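Local coordinates for beta-ketoacyl-[acyl-carrier-protein] synthase FabY (Pseudomonas aeruginosa, PDB 4CW4) that catalyses the condensation of acetyl-CoA with malonyl-ACP to form acetoacetyl-ACP, the primer that initiates fatty acid biosynthesis, at residues 48-56 / 174-182. Sequence-based numbering, arbitrary orientation.
Sequences AGLAVMMKL and PTGFEPGEL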
loop_
_atom_site.group_PDB
_atom_site.type_symbol
_atom_site.label_atom_id
_atom_site.label_comp_id
_atom_site.label_asym_id
_atom_site.label_seq_id
_atom_site.Cartn_x
_atom_site.Cartn_y
_atom_site.Cartn_z
ATOM N N ALA A 48 -27.462 5.020 -24.992
ATOM C CA ALA A 48 -27.313 3.837 -25.815
ATOM C C ALA A 48 -26.133 2.985 -25.352
ATOM O O ALA A 48 -26.231 1.761 -25.241
ATOM C CB ALA A 48 -27.150 4.227 -27.272
ATOM N N GLY A 49 -25.009 3.620 -25.063
ATOM C CA GLY A 49 -23.844 2.901 -24.564
ATOM C C GLY A 49 -24.085 2.195 -23.237
ATOM O O GLY A 49 -23.672 1.048 -23.053
ATOM N N LEU A 50 -24.771 2.878 -22.326
ATOM C CA LEU A 50 -25.166 2.268 -21.056
ATOM C C LEU A 50 -26.110 1.099 -21.299
ATOM O O LEU A 50 -25.964 0.052 -20.684
ATOM C CB LEU A 50 -25.846 3.294 -20.146
ATOM C CG LEU A 50 -24.872 4.211 -19.407
ATOM C CD1 LEU A 50 -25.592 5.416 -18.810
ATOM C CD2 LEU A 50 -24.148 3.431 -18.318
ATOM N N ALA A 51 -27.087 1.283 -22.185
ATOM C CA ALA A 51 -28.037 0.209 -22.474
ATOM C C ALA A 51 -27.311 -1.056 -22.959
ATOM O O ALA A 51 -27.695 -2.173 -22.608
ATOM C CB ALA A 51 -29.080 0.673 -23.495
ATOM N N VAL A 52 -26.274 -0.894 -23.782
ATOM C CA VAL A 52 -25.519 -2.044 -24.268
ATOM C C VAL A 52 -24.731 -2.673 -23.127
ATOM O O VAL A 52 -24.730 -3.900 -22.949
ATOM C CB VAL A 52 -24.573 -1.650 -25.421
ATOM C CG1 VAL A 52 -23.622 -2.799 -25.773
ATOM C CG2 VAL A 52 -25.382 -1.240 -26.640
ATOM N N MET A 53 -24.063 -1.834 -22.332
ATOM C CA MET A 53 -23.278 -2.310 -21.189
ATOM C C MET A 53 -24.132 -3.125 -20.229
ATOM O O MET A 53 -23.667 -4.117 -19.643
ATOM C CB MET A 53 -22.696 -1.139 -20.383
ATOM C CG MET A 53 -21.445 -0.527 -20.963
ATOM S SD MET A 53 -20.989 1.018 -20.154
ATOM C CE MET A 53 -20.462 0.420 -18.544
ATOM N N MET A 54 -25.371 -2.666 -20.052
ATOM C CA MET A 54 -26.287 -3.228 -19.061
ATOM C C MET A 54 -27.109 -4.394 -19.625
ATOM O O MET A 54 -27.926 -4.982 -18.913
ATOM C CB MET A 54 -27.218 -2.115 -18.573
ATOM C CG MET A 54 -26.448 -0.993 -17.838
ATOM S SD MET A 54 -27.342 0.526 -17.537
ATOM C CE MET A 54 -28.372 0.056 -16.159
ATOM N N LYS A 55 -26.885 -4.721 -20.893
ATOM C CA LYS A 55 -27.594 -5.800 -21.583
ATOM C C LYS A 55 -29.090 -5.544 -21.745
ATOM O O LYS A 55 -29.880 -6.490 -21.845
ATOM C CB LYS A 55 -27.397 -7.147 -20.876
ATOM C CG LYS A 55 -25.997 -7.428 -20.372
ATOM C CD LYS A 55 -25.034 -7.779 -21.472
ATOM C CE LYS A 55 -23.872 -8.607 -20.911
ATOM N NZ LYS A 55 -22.747 -8.647 -21.874
ATOM N N LEU A 56 -29.480 -4.280 -21.785
ATOM C CA LEU A 56 -30.873 -3.909 -22.002
ATOM C C LEU A 56 -31.223 -3.902 -23.491
ATOM O O LEU A 56 -32.372 -4.128 -23.872
ATOM C CB LEU A 56 -31.156 -2.537 -21.398
ATOM C CG LEU A 56 -31.100 -2.489 -19.872
ATOM C CD1 LEU A 56 -31.169 -1.066 -19.382
ATOM C CD2 LEU A 56 -32.231 -3.330 -19.249
ATOM N N PRO A 174 -22.921 -0.163 -13.282
ATOM C CA PRO A 174 -24.252 -0.311 -13.878
ATOM C C PRO A 174 -24.743 -1.769 -13.915
ATOM O O PRO A 174 -24.007 -2.682 -14.312
ATOM C CB PRO A 174 -24.069 0.246 -15.289
ATOM C CG PRO A 174 -22.958 1.262 -15.138
ATOM C CD PRO A 174 -22.021 0.618 -14.151
ATOM N N THR A 175 -25.990 -1.972 -13.505
ATOM C CA THR A 175 -26.512 -3.329 -13.367
ATOM C C THR A 175 -26.462 -4.035 -14.709
ATOM O O THR A 175 -26.995 -3.530 -15.712
ATOM C CB THR A 175 -27.936 -3.311 -12.869
ATOM O OG1 THR A 175 -28.014 -2.531 -11.675
ATOM C CG2 THR A 175 -28.452 -4.737 -12.609
ATOM N N GLY A 176 -25.832 -5.206 -14.716
ATOM C CA GLY A 176 -25.714 -5.991 -15.932
ATOM C C GLY A 176 -24.329 -5.978 -16.545
ATOM O O GLY A 176 -23.975 -6.882 -17.300
ATOM N N PHE A 177 -23.540 -4.964 -16.209
ATOM C CA PHE A 177 -22.169 -4.883 -16.670
ATOM C C PHE A 177 -21.287 -5.717 -15.759
ATOM O O PHE A 177 -21.274 -5.510 -14.544
ATOM C CB PHE A 177 -21.704 -3.426 -16.657
ATOM C CG PHE A 177 -20.315 -3.231 -17.191
ATOM C CD1 PHE A 177 -20.003 -3.523 -18.507
ATOM C CD2 PHE A 177 -19.311 -2.773 -16.368
ATOM C CE1 PHE A 177 -18.713 -3.323 -19.001
ATOM C CE2 PHE A 177 -18.028 -2.583 -16.842
ATOM C CZ PHE A 177 -17.730 -2.859 -18.148
ATOM N N GLU A 178 -20.566 -6.664 -16.337
ATOM C CA GLU A 178 -19.762 -7.608 -15.560
ATOM C C GLU A 178 -18.339 -7.672 -16.093
ATOM O O GLU A 178 -18.082 -8.361 -17.084
ATOM C CB GLU A 178 -20.382 -9.007 -15.594
ATOM C CG GLU A 178 -21.756 -9.106 -14.924
ATOM C CD GLU A 178 -21.681 -9.302 -13.422
ATOM O OE1 GLU A 178 -20.583 -9.138 -12.833
ATOM O OE2 GLU A 178 -22.735 -9.629 -12.826
ATOM N N PRO A 179 -17.397 -6.976 -15.425
ATOM C CA PRO A 179 -16.020 -6.946 -15.924
ATOM C C PRO A 179 -15.416 -8.332 -16.123
ATOM O O PRO A 179 -14.674 -8.536 -17.078
ATOM C CB PRO A 179 -15.276 -6.180 -14.838
ATOM C CG PRO A 179 -16.300 -5.288 -14.246
ATOM C CD PRO A 179 -17.554 -6.124 -14.231
ATOM N N GLY A 180 -15.753 -9.279 -15.253
ATOM C CA GLY A 180 -15.197 -10.609 -15.341
ATOM C C GLY A 180 -15.538 -11.379 -16.603
ATOM O O GLY A 180 -14.821 -12.316 -16.960
ATOM N N GLU A 181 -16.629 -11.007 -17.271
ATOM C CA GLU A 181 -17.048 -11.681 -18.498
ATOM C C GLU A 181 -16.266 -11.205 -19.715
ATOM O O GLU A 181 -16.369 -11.786 -20.800
ATOM C CB GLU A 181 -18.542 -11.453 -18.748
ATOM C CG GLU A 181 -19.430 -12.007 -17.652
ATOM C CD GLU A 181 -20.904 -11.700 -17.880
ATOM O OE1 GLU A 181 -21.230 -10.907 -18.801
ATOM O OE2 GLU A 181 -21.735 -12.247 -17.129
ATOM N N LEU A 182 -15.476 -10.153 -19.544
ATOM C CA LEU A 182 -14.846 -9.513 -20.695
ATOM C C LEU A 182 -13.472 -10.045 -21.069
ATOM O O LEU A 182 -12.920 -9.643 -22.110
ATOM C CB LEU A 182 -14.752 -8.017 -20.442
ATOM C CG LEU A 182 -16.070 -7.283 -20.180
ATOM C CD1 LEU A 182 -15.757 -5.844 -19.849
ATOM C CD2 LEU A 182 -17.005 -7.359 -21.366
#
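Thr175, which packs its carbonyl O against Met54 CB (3.2 Å), has its hydroxyl OG1 gripped by hydrogen bonds with Glu95 OE1 and Arg92 NH2. No hydrogen bond joins the two segments; they meet by van der Waals packing of side chains against each other and against backbone carbonyls. Pro174 CB meets Met54 CG at 3.7 Å and its CG meets Leu50 CD2, each side chain running at about a right angle to that of the proline. In the modelled conformer of Met53, one of two, the bent chain sets CE 3.9 Å from the Phe177 ring centroid and 9° off its normal, a CH-pi contact; SD, 5.2 Å from that centroid, stays above the same face, a Met-aromatic contact. With CG anti to the backbone N (chi1 -177°), Phe177 brings its ring edge, in plane, to Met53 O. The ring also meets that of Tyr18 on strand 10-19, their planes shallowly inclined. Farther out, Lys55 NZ and Glu181 OE1 stand 4.1 Å apart, opposite charges too distant for a salt bridge. Phe177 N bonds Pro174 O, closing a type II beta turn; its third residue, Gly176, has positive phi (106°), and without a side chain its CA comes 4.2 Å from Met54 CA. Against this turn packs the C-terminus of helix 40-53, closed by Leu56 N to Ala51 O (2.9 Å) and Lys55 N to Val52 O (3.1 Å), with Lys55 at positive phi: a Schellman motif.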